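Local coordinates for A-type flavoprotein (Giardia intestinalis, PDB 2Q9U), which is a flavodiiron protein that carries FMN and a diiron centre and probably transfers electrons through them to scavenge oxygen, at residues Thr269-Met273 with Ile378-Tyr384; Arg272-Ala276 with Glu387-Gln391; Ile339-Phe345 with Cys368-Asp374. Residue numbers count along the deposited sequence, not the author numbering.

How the interactions relate
Interactions 1 and 2 adjoin, their centres about 8 Å apart, and share Arg272 and Met273 of helix 269-283; interaction 3 lies toward the other end of the flavodoxin-like domain, its centre about 22 Å from that of interaction 1 and 21 Å from that of interaction 2. The first two are buried and largely apolar between their segments, interaction 1 also binding the FMN phosphate, and both touch the third subunit of the tetramer. Interaction 3 is only partly buried, touches no other chain and adds three backbone hydrogen bonds and two bridging waters to a small apolar centre. Interactions 1 and 3 reach neighbouring strands of one parallel sheet, where Ile378 CG1 meets Phe345 CZ at 3.9 Å.

Interaction 1 of 3, residues Thr269-Met273 with Ile378-Tyr384. With FMN (flavin mononucleotide), chain F.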
loop_
_atom_site.group_PDB
_atom_site.type_symbol
_atom_site.label_atom_id
_atom_site.label_comp_id
_atom_site.label_asym_id
_atom_site.label_seq_id
_atom_site.Cartn_x
_atom_site.Cartn_y
_atom_site.Cartn_z
ATOM N N THR A 269 15.167 -6.292 17.373
ATOM C CA THR A 269 16.534 -6.393 17.924
ATOM C C THR A 269 17.611 -6.374 16.831
ATOM O O THR A 269 18.679 -5.767 17.019
ATOM C CB THR A 269 16.744 -7.589 18.892
ATOM O OG1 THR A 269 16.660 -8.825 18.176
ATOM C CG2 THR A 269 15.686 -7.557 20.036
ATOM N N THR A 270 17.336 -7.036 15.701
ATOM C CA THR A 270 18.240 -6.959 14.539
ATOM C C THR A 270 18.314 -5.501 14.041
ATOM O O THR A 270 19.383 -5.009 13.633
ATOM C CB THR A 270 17.840 -7.909 13.378
ATOM O OG1 THR A 270 17.748 -9.258 13.851
ATOM C CG2 THR A 270 18.895 -7.868 12.266
ATOM N N HIS A 271 17.171 -4.823 14.070
ATOM C CA HIS A 271 17.113 -3.376 13.784
ATOM C C HIS A 271 17.992 -2.513 14.710
ATOM O O HIS A 271 18.736 -1.647 14.235
ATOM C CB HIS A 271 15.673 -2.873 13.810
ATOM C CG HIS A 271 15.561 -1.418 13.507
ATOM N ND1 HIS A 271 15.448 -0.938 12.221
ATOM C CD2 HIS A 271 15.619 -0.326 14.315
ATOM C CE1 HIS A 271 15.409 0.383 12.251
ATOM N NE2 HIS A 271 15.510 0.778 13.505
ATOM N N ARG A 272 17.915 -2.722 16.021
ATOM C CA ARG A 272 18.746 -1.948 16.958
ATOM C C ARG A 272 20.252 -2.209 16.755
ATOM O O ARG A 272 21.063 -1.282 16.822
ATOM C CB ARG A 272 18.379 -2.231 18.414
ATOM C CG ARG A 272 19.208 -1.413 19.434
ATOM C CD ARG A 272 18.762 0.047 19.411
ATOM N NE ARG A 272 19.626 0.983 20.155
ATOM C CZ ARG A 272 20.815 1.443 19.750
ATOM N NH1 ARG A 272 21.382 1.023 18.621
ATOM N NH2 ARG A 272 21.455 2.315 20.510
ATOM N N MET A 273 20.616 -3.455 16.497
ATOM C CA MET A 273 22.018 -3.755 16.202
ATOM C C MET A 273 22.449 -3.056 14.911
ATOM O O MET A 273 23.594 -2.568 14.800
ATOM C CB MET A 273 22.249 -5.243 16.091
ATOM C CG MET A 273 22.101 -5.961 17.395
ATOM S SD MET A 273 23.585 -5.757 18.380
ATOM C CE MET A 273 24.584 -7.029 17.585
ATOM N N ILE A 378 27.769 -11.275 12.960
ATOM C CA ILE A 378 27.386 -11.178 14.366
ATOM C C ILE A 378 26.024 -11.827 14.504
ATOM O O ILE A 378 25.105 -11.473 13.795
ATOM C CB ILE A 378 27.347 -9.720 14.891
ATOM C CG1 ILE A 378 28.759 -9.110 14.894
ATOM C CG2 ILE A 378 26.715 -9.674 16.285
ATOM C CD1 ILE A 378 28.780 -7.622 15.059
ATOM N N THR A 379 25.924 -12.826 15.374
ATOM C CA THR A 379 24.640 -13.428 15.688
ATOM C C THR A 379 24.466 -13.450 17.203
ATOM O O THR A 379 25.441 -13.377 17.967
ATOM C CB THR A 379 24.501 -14.855 15.114
ATOM O OG1 THR A 379 25.548 -15.689 15.628
ATOM C CG2 THR A 379 24.634 -14.825 13.619
ATOM N N PHE A 380 23.215 -13.523 17.627
ATOM C CA PHE A 380 22.893 -13.527 19.044
ATOM C C PHE A 380 21.504 -14.107 19.234
ATOM O O PHE A 380 20.642 -14.008 18.353
ATOM C CB PHE A 380 22.970 -12.108 19.632
ATOM C CG PHE A 380 22.098 -11.114 18.925
ATOM C CD1 PHE A 380 22.524 -10.518 17.723
ATOM C CD2 PHE A 380 20.848 -10.784 19.441
ATOM C CE1 PHE A 380 21.713 -9.607 17.051
ATOM C CE2 PHE A 380 20.030 -9.871 18.795
ATOM C CZ PHE A 380 20.451 -9.279 17.591
ATOM N N LYS A 381 21.286 -14.719 20.388
ATOM C CA LYS A 381 19.996 -15.288 20.750
ATOM C C LYS A 381 19.027 -14.320 21.421
ATOM O O LYS A 381 19.271 -13.834 22.483
ATOM C CB LYS A 381 20.180 -16.596 21.540
ATOM C CG LYS A 381 18.970 -17.124 22.164
ATOM C CD LYS A 381 19.311 -18.254 23.123
ATOM C CE LYS A 381 20.220 -19.239 22.515
ATOM N NZ LYS A 381 19.759 -20.638 22.739
ATOM N N PHE A 382 17.961 -14.022 20.714
ATOM C CA PHE A 382 16.826 -13.246 21.175
ATOM C C PHE A 382 16.999 -11.747 21.321
ATOM O O PHE A 382 16.279 -11.013 20.728
ATOM C CB PHE A 382 16.156 -13.869 22.376
ATOM C CG PHE A 382 15.260 -14.985 22.031
ATOM C CD1 PHE A 382 14.206 -14.790 21.174
ATOM C CD2 PHE A 382 15.493 -16.236 22.514
ATOM C CE1 PHE A 382 13.427 -15.799 20.824
ATOM C CE2 PHE A 382 14.667 -17.264 22.167
ATOM C CZ PHE A 382 13.640 -17.045 21.322
ATOM N N ASN A 383 17.962 -11.329 22.115
ATOM C CA ASN A 383 18.110 -9.934 22.450
ATOM C C ASN A 383 19.540 -9.415 22.451
ATOM O O ASN A 383 20.434 -10.160 22.636
ATOM C CB ASN A 383 17.468 -9.779 23.803
ATOM C CG ASN A 383 17.121 -8.371 24.131
ATOM O OD1 ASN A 383 17.261 -7.479 23.353
ATOM N ND2 ASN A 383 16.639 -8.186 25.315
ATOM N N TYR A 384 19.715 -8.133 22.175
ATOM C CA TYR A 384 21.019 -7.477 22.219
ATOM C C TYR A 384 21.322 -7.053 23.671
ATOM O O TYR A 384 20.425 -7.050 24.530
ATOM C CB TYR A 384 21.044 -6.252 21.281
ATOM C CG TYR A 384 19.991 -5.224 21.614
ATOM C CD1 TYR A 384 20.214 -4.257 22.610
ATOM C CD2 TYR A 384 18.761 -5.224 20.948
ATOM C CE1 TYR A 384 19.249 -3.329 22.929
ATOM C CE2 TYR A 384 17.794 -4.308 21.266
ATOM C CZ TYR A 384 18.042 -3.361 22.260
ATOM O OH TYR A 384 17.083 -2.442 22.585
HETATM N N1 FMN F . 14.551 -18.753 15.537
HETATM C C2 FMN F . 15.316 -19.777 15.064
HETATM O O2 FMN F . 16.454 -19.957 15.530
HETATM N N3 FMN F . 14.810 -20.625 14.098
HETATM C C4 FMN F . 13.547 -20.435 13.561
HETATM O O4 FMN F . 13.216 -21.141 12.610
HETATM C C4A FMN F . 12.756 -19.372 14.034
HETATM N N5 FMN F . 11.467 -19.144 13.564
HETATM C C5A FMN F . 10.730 -18.083 14.083
HETATM C C6 FMN F . 9.433 -17.839 13.619
HETATM C C7 FMN F . 8.674 -16.769 14.125
HETATM C C7M FMN F . 7.221 -16.682 13.738
HETATM C C8 FMN F . 9.206 -15.938 15.110
HETATM C C8M FMN F . 8.470 -14.717 15.603
HETATM C C9 FMN F . 10.496 -16.182 15.578
HETATM C C9A FMN F . 11.265 -17.247 15.073
HETATM N N10 FMN F . 12.558 -17.479 15.537
HETATM C C10 FMN F . 13.281 -18.543 15.041
HETATM C "C1'" FMN F . 13.186 -16.620 16.594
HETATM C "C2'" FMN F . 13.662 -15.277 16.047
HETATM O "O2'" FMN F . 14.757 -15.415 15.144
HETATM C "C3'" FMN F . 13.957 -14.417 17.278
HETATM O "O3'" FMN F . 12.706 -14.031 17.827
HETATM C "C4'" FMN F . 14.765 -13.166 17.004
HETATM O "O4'" FMN F . 15.185 -12.601 18.239
HETATM C "C5'" FMN F . 13.953 -12.119 16.253
HETATM O "O5'" FMN F . 14.817 -11.077 15.836
HETATM P P FMN F . 14.218 -9.612 15.665
HETATM O O1P FMN F . 15.244 -8.841 14.853
HETATM O O2P FMN F . 12.911 -9.742 14.938
HETATM O O3P FMN F . 13.988 -8.944 17.010
#
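Thr269 serves two partners at once: its N and OG1 each donate a hydrogen bond to FMN O3P at 2.9 Å, while the same OG1 lies 3.6 Å from Phe380 CE2, at the edge of that ring, and 3.4 Å from Phe382 O. Thr270 holds a second phosphate oxygen, its N at 2.9 Å and its OG1 at 2.7 Å from FMN O1P. This is the flavodoxin-like phosphate site, in which the loop after the first strand and the first turn of the following helix cradle the phosphate. Behind it the contact becomes apolar. Met273 SD stands 5.0 Å from the Phe380 ring centroid, an oblique Met-aromatic contact, and Met273 CE reaches Ile378 CG2 at 3.6 Å. Tyr384 packs against Thr269 and Arg272: Arg272 CG sits over its face, 3.8 Å from the centroid, in a CH-pi contact, and Thr269 CB meets its edge, 3.7 Å from Tyr384 CD2. Phe382, its CB directed away from the helix, meets the rings of His115 and Trp153 of the second subunit.

Interaction 2 of 3, residues Arg272-Ala276 with Glu387-Gln391; sequences RMALA and ELLEQ
Two alpha-helical segments, 272-276 and 387-391, pack with their axes 8.7 Å apart at closest approach and their N-to-C directions at 48°. The backbones come nearest at Ala276 and Leu389, whose CA atoms are 5.7 Å apart. Glu387 O accepts the helical hydrogen bond from Gln391 N at 3.0 Å. Leu388 (chi1 m, chi2 t) follows, its O 3.5 Å from Met273 CE and its CB 4.0 Å from Met273 SD; the Met273 CA-to-CB bond runs sideways, and with all three chi angles m its end reaches across. Leu389, chi1 m and chi2 t, is the central residue. Its CD2 lies 3.8 Å from both Met273 SD and Arg272 CG (chi1 t, chi2 p, chi3 t), over one face of the Arg272 guanidinium, and 4.0 Å from Ala276 CB. Leu389 O is closer still to Ala276 CB, at 3.4 Å. Glu390 points away. The arrangement is the apolar helix-helix packing of a flavodoxin-like alpha/beta sandwich, joining the first and last helices of the domain.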
loop_
_atom_site.group_PDB
_atom_site.type_symbol
_atom_site.label_atom_id
_atom_site.label_comp_id
_atom_site.label_asym_id
_atom_site.label_seq_id
_atom_site.Cartn_x
_atom_site.Cartn_y
_atom_site.Cartn_z
ATOM N N ARG A 272 17.915 -2.722 16.021
ATOM C CA ARG A 272 18.746 -1.948 16.958
ATOM C C ARG A 272 20.252 -2.209 16.755
ATOM O O ARG A 272 21.063 -1.282 16.822
ATOM C CB ARG A 272 18.379 -2.231 18.414
ATOM C CG ARG A 272 19.208 -1.413 19.434
ATOM C CD ARG A 272 18.762 0.047 19.411
ATOM N NE ARG A 272 19.626 0.983 20.155
ATOM C CZ ARG A 272 20.815 1.443 19.750
ATOM N NH1 ARG A 272 21.382 1.023 18.621
ATOM N NH2 ARG A 272 21.455 2.315 20.510
ATOM N N MET A 273 20.616 -3.455 16.497
ATOM C CA MET A 273 22.018 -3.755 16.202
ATOM C C MET A 273 22.449 -3.056 14.911
ATOM O O MET A 273 23.594 -2.568 14.800
ATOM C CB MET A 273 22.249 -5.243 16.091
ATOM C CG MET A 273 22.101 -5.961 17.395
ATOM S SD MET A 273 23.585 -5.757 18.380
ATOM C CE MET A 273 24.584 -7.029 17.585
ATOM N N ALA A 274 21.536 -3.016 13.935
ATOM C CA ALA A 274 21.787 -2.304 12.676
ATOM C C ALA A 274 22.105 -0.855 12.928
ATOM O O ALA A 274 23.017 -0.309 12.290
ATOM C CB ALA A 274 20.582 -2.423 11.705
ATOM N N LEU A 275 21.371 -0.218 13.851
ATOM C CA LEU A 275 21.631 1.196 14.149
ATOM C C LEU A 275 23.032 1.410 14.749
ATOM O O LEU A 275 23.707 2.396 14.453
ATOM C CB LEU A 275 20.550 1.775 15.089
ATOM C CG LEU A 275 19.148 2.011 14.506
ATOM C CD1 LEU A 275 18.151 2.309 15.643
ATOM C CD2 LEU A 275 19.175 3.169 13.476
ATOM N N ALA A 276 23.451 0.508 15.633
ATOM C CA ALA A 276 24.788 0.604 16.242
ATOM C C ALA A 276 25.885 0.429 15.179
ATOM O O ALA A 276 26.881 1.164 15.166
ATOM C CB ALA A 276 24.963 -0.456 17.374
ATOM N N GLU A 387 27.010 -4.771 25.338
ATOM C CA GLU A 387 28.241 -5.358 24.809
ATOM C C GLU A 387 28.094 -5.705 23.329
ATOM O O GLU A 387 29.022 -5.468 22.547
ATOM C CB GLU A 387 28.649 -6.602 25.608
ATOM N N LEU A 388 26.939 -6.280 22.972
ATOM C CA LEU A 388 26.630 -6.611 21.581
ATOM C C LEU A 388 26.512 -5.368 20.689
ATOM O O LEU A 388 27.016 -5.377 19.573
ATOM C CB LEU A 388 25.377 -7.478 21.477
ATOM C CG LEU A 388 25.569 -8.992 21.586
ATOM C CD1 LEU A 388 24.234 -9.653 21.976
ATOM C CD2 LEU A 388 26.123 -9.608 20.297
ATOM N N LEU A 389 25.852 -4.319 21.173
ATOM C CA LEU A 389 25.814 -3.036 20.456
ATOM C C LEU A 389 27.229 -2.466 20.174
ATOM O O LEU A 389 27.498 -1.937 19.091
ATOM C CB LEU A 389 24.997 -2.004 21.246
ATOM C CG LEU A 389 23.512 -2.347 21.459
ATOM C CD1 LEU A 389 22.852 -1.263 22.294
ATOM C CD2 LEU A 389 22.795 -2.480 20.101
ATOM N N GLU A 390 28.109 -2.561 21.163
ATOM C CA GLU A 390 29.505 -2.163 20.999
ATOM C C GLU A 390 30.210 -2.994 19.928
ATOM O O GLU A 390 30.950 -2.455 19.099
ATOM C CB GLU A 390 30.246 -2.271 22.335
ATOM C CG GLU A 390 31.693 -1.872 22.220
ATOM C CD GLU A 390 32.413 -1.859 23.547
ATOM O OE1 GLU A 390 32.362 -2.879 24.259
ATOM O OE2 GLU A 390 33.036 -0.820 23.869
ATOM N N GLN A 391 29.969 -4.307 19.930
ATOM C CA GLN A 391 30.546 -5.178 18.918
ATOM C C GLN A 391 30.012 -4.794 17.521
ATOM O O GLN A 391 30.754 -4.790 16.528
ATOM C CB GLN A 391 30.252 -6.644 19.254
ATOM C CG GLN A 391 30.773 -7.627 18.241
ATOM C CD GLN A 391 30.499 -9.068 18.621
ATOM O OE1 GLN A 391 29.761 -9.341 19.570
ATOM N NE2 GLN A 391 31.102 -10.002 17.886
#

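Interaction 3 of 3, residues Ile339-Phe345 with Cys368-Asp374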
loop_
_atom_site.group_PDB
_atom_site.type_symbol
_atom_site.label_atom_id
_atom_site.label_comp_id
_atom_site.label_asym_id
_atom_site.label_seq_id
_atom_site.Cartn_x
_atom_site.Cartn_y
_atom_site.Cartn_z
ATOM N N ILE A 339 26.702 -5.521 -6.178
ATOM C CA ILE A 339 27.689 -5.588 -5.089
ATOM C C ILE A 339 28.846 -6.543 -5.365
ATOM O O ILE A 339 29.635 -6.866 -4.465
ATOM C CB ILE A 339 27.051 -5.879 -3.697
ATOM C CG1 ILE A 339 26.491 -7.315 -3.624
ATOM C CG2 ILE A 339 26.017 -4.773 -3.300
ATOM C CD1 ILE A 339 26.002 -7.737 -2.226
ATOM N N LYS A 340 28.975 -6.977 -6.612
ATOM C CA LYS A 340 30.096 -7.844 -6.980
ATOM C C LYS A 340 31.414 -7.141 -6.596
ATOM O O LYS A 340 31.609 -5.968 -6.935
ATOM C CB LYS A 340 30.028 -8.149 -8.478
ATOM C CG LYS A 340 31.145 -8.977 -9.036
ATOM C CD LYS A 340 30.951 -9.118 -10.554
ATOM C CE LYS A 340 29.750 -10.009 -10.898
ATOM N NZ LYS A 340 30.143 -11.449 -10.881
ATOM N N GLY A 341 32.284 -7.853 -5.874
ATOM C CA GLY A 341 33.578 -7.326 -5.423
ATOM C C GLY A 341 33.562 -6.413 -4.201
ATOM O O GLY A 341 34.627 -6.030 -3.722
ATOM N N LYS A 342 32.368 -6.079 -3.687
ATOM C CA LYS A 342 32.227 -5.067 -2.619
ATOM C C LYS A 342 32.293 -5.697 -1.228
ATOM O O LYS A 342 31.772 -6.799 -1.032
ATOM C CB LYS A 342 30.912 -4.282 -2.751
ATOM C CG LYS A 342 30.776 -3.551 -4.089
ATOM C CD LYS A 342 29.693 -2.495 -4.005
ATOM C CE LYS A 342 29.573 -1.679 -5.281
ATOM N NZ LYS A 342 28.534 -0.619 -5.144
ATOM N N PRO A 343 32.947 -5.010 -0.265
ATOM C CA PRO A 343 32.975 -5.535 1.097
ATOM C C PRO A 343 31.522 -5.739 1.565
ATOM O O PRO A 343 30.705 -4.859 1.364
ATOM C CB PRO A 343 33.620 -4.397 1.892
ATOM C CG PRO A 343 34.452 -3.648 0.886
ATOM C CD PRO A 343 33.651 -3.716 -0.378
ATOM N N ALA A 344 31.194 -6.900 2.122
ATOM C CA ALA A 344 29.812 -7.192 2.527
ATOM C C ALA A 344 29.785 -7.960 3.854
ATOM O O ALA A 344 30.521 -8.951 4.025
ATOM C CB ALA A 344 29.061 -7.989 1.426
ATOM N N PHE A 345 28.930 -7.497 4.772
ATOM C CA PHE A 345 28.858 -8.012 6.137
ATOM C C PHE A 345 27.426 -8.514 6.380
ATOM O O PHE A 345 26.483 -8.060 5.711
ATOM C CB PHE A 345 29.221 -6.889 7.117
ATOM C CG PHE A 345 29.377 -7.331 8.535
ATOM C CD1 PHE A 345 30.468 -8.137 8.914
ATOM C CD2 PHE A 345 28.469 -6.934 9.501
ATOM C CE1 PHE A 345 30.640 -8.552 10.247
ATOM C CE2 PHE A 345 28.614 -7.338 10.844
ATOM C CZ PHE A 345 29.702 -8.154 11.218
ATOM N N CYS A 368 26.148 -13.328 -5.009
ATOM C CA CYS A 368 26.487 -11.946 -5.400
ATOM C C CYS A 368 27.962 -11.732 -5.717
ATOM O O CYS A 368 28.335 -10.698 -6.272
ATOM C CB CYS A 368 26.047 -10.941 -4.330
ATOM S SG CYS A 368 24.287 -10.994 -3.995
ATOM N N LYS A 369 28.801 -12.687 -5.330
ATOM C CA LYS A 369 30.250 -12.550 -5.424
ATOM C C LYS A 369 30.815 -11.271 -4.791
ATOM O O LYS A 369 31.720 -10.609 -5.330
ATOM C CB LYS A 369 30.702 -12.799 -6.865
ATOM C CG LYS A 369 30.491 -14.294 -7.180
ATOM C CD LYS A 369 30.109 -14.534 -8.590
ATOM C CE LYS A 369 29.526 -15.915 -8.736
ATOM N NZ LYS A 369 28.056 -15.911 -8.745
ATOM N N ALA A 370 30.279 -10.957 -3.613
ATOM C CA ALA A 370 30.767 -9.875 -2.798
ATOM C C ALA A 370 32.039 -10.327 -2.066
ATOM O O ALA A 370 32.338 -11.527 -1.994
ATOM C CB ALA A 370 29.693 -9.449 -1.782
ATOM N N ASP A 371 32.769 -9.347 -1.550
ATOM C CA ASP A 371 33.919 -9.554 -0.665
ATOM C C ASP A 371 33.429 -9.804 0.770
ATOM O O ASP A 371 33.317 -8.873 1.594
ATOM C CB ASP A 371 34.834 -8.324 -0.773
ATOM C CG ASP A 371 36.038 -8.375 0.163
ATOM O OD1 ASP A 371 36.297 -9.424 0.783
ATOM O OD2 ASP A 371 36.736 -7.338 0.271
ATOM N N VAL A 372 33.089 -11.063 1.059
ATOM C CA VAL A 372 32.580 -11.417 2.378
ATOM C C VAL A 372 33.801 -11.720 3.273
ATOM O O VAL A 372 34.221 -12.858 3.426
ATOM C CB VAL A 372 31.561 -12.575 2.353
ATOM C CG1 VAL A 372 30.925 -12.771 3.758
ATOM C CG2 VAL A 372 30.448 -12.312 1.299
ATOM N N TYR A 373 34.360 -10.664 3.836
ATOM C CA TYR A 373 35.603 -10.727 4.598
ATOM C C TYR A 373 35.478 -11.402 5.974
ATOM O O TYR A 373 36.473 -11.881 6.532
ATOM C CB TYR A 373 36.163 -9.320 4.750
ATOM C CG TYR A 373 35.208 -8.384 5.455
ATOM C CD1 TYR A 373 34.245 -7.664 4.728
ATOM C CD2 TYR A 373 35.232 -8.250 6.842
ATOM C CE1 TYR A 373 33.351 -6.818 5.370
ATOM C CE2 TYR A 373 34.332 -7.404 7.500
ATOM C CZ TYR A 373 33.397 -6.689 6.747
ATOM O OH TYR A 373 32.511 -5.842 7.392
ATOM N N ASP A 374 34.273 -11.415 6.527
ATOM C CA ASP A 374 34.017 -12.050 7.816
ATOM C C ASP A 374 32.778 -12.939 7.674
ATOM O O ASP A 374 31.645 -12.447 7.737
ATOM C CB ASP A 374 33.786 -10.959 8.863
ATOM C CG ASP A 374 33.591 -11.504 10.268
ATOM O OD1 ASP A 374 33.465 -12.737 10.450
ATOM O OD2 ASP A 374 33.533 -10.663 11.191
HETATM O O HOH W 1 36.306 -5.452 -1.618
HETATM O O HOH W 2 31.865 -10.136 6.028
#
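Ala344 CB and Ala370 CB meet at 3.6 Å, small side chains that let the backbones run close. Ile339 extends this apolar centre, its CD1 4.1 Å from Ala370 CB and its CG1 3.7 Å from Cys368 CB. Tyr373 leans over the first segment: its CE1 is 4.2 Å from Pro343 CB and its CZ 3.9 Å from Phe345 CD1. Three backbone hydrogen bonds join the segments. Gly341 N donates to Lys369 O at 2.9 Å, Asp371 N to Lys342 O at 2.8 Å and Ala344 N to Asp371 O at 2.9 Å; the last two flank Pro343 in a single beta bridge with Asp371. A type II turn from Ile339 to Lys342 places Gly341 at a positive phi that favours glycine and presents its N to Lys369, which leaves helix 356-367 with positive phi. At the polar edge, one water donates to Gly341 O at 2.8 Å and to Asp371 OD2 at 2.7 Å; another donates to Ala344 O at 2.7 Å and accepts from Asp374 N at 2.8 Å. The contact joins the turn and residues leading into strand 344-350 to the loop between helix 356-367 and strand 378-381, within a beta-alpha-beta unit of the parallel sheet. Leu364 of helix 356-367 and Val311 of strand 310-314 pack on Ile339 and Ala344, while Tyr373 rests on helix 386-409, where Arg402 makes a cation-pi contact with its ring.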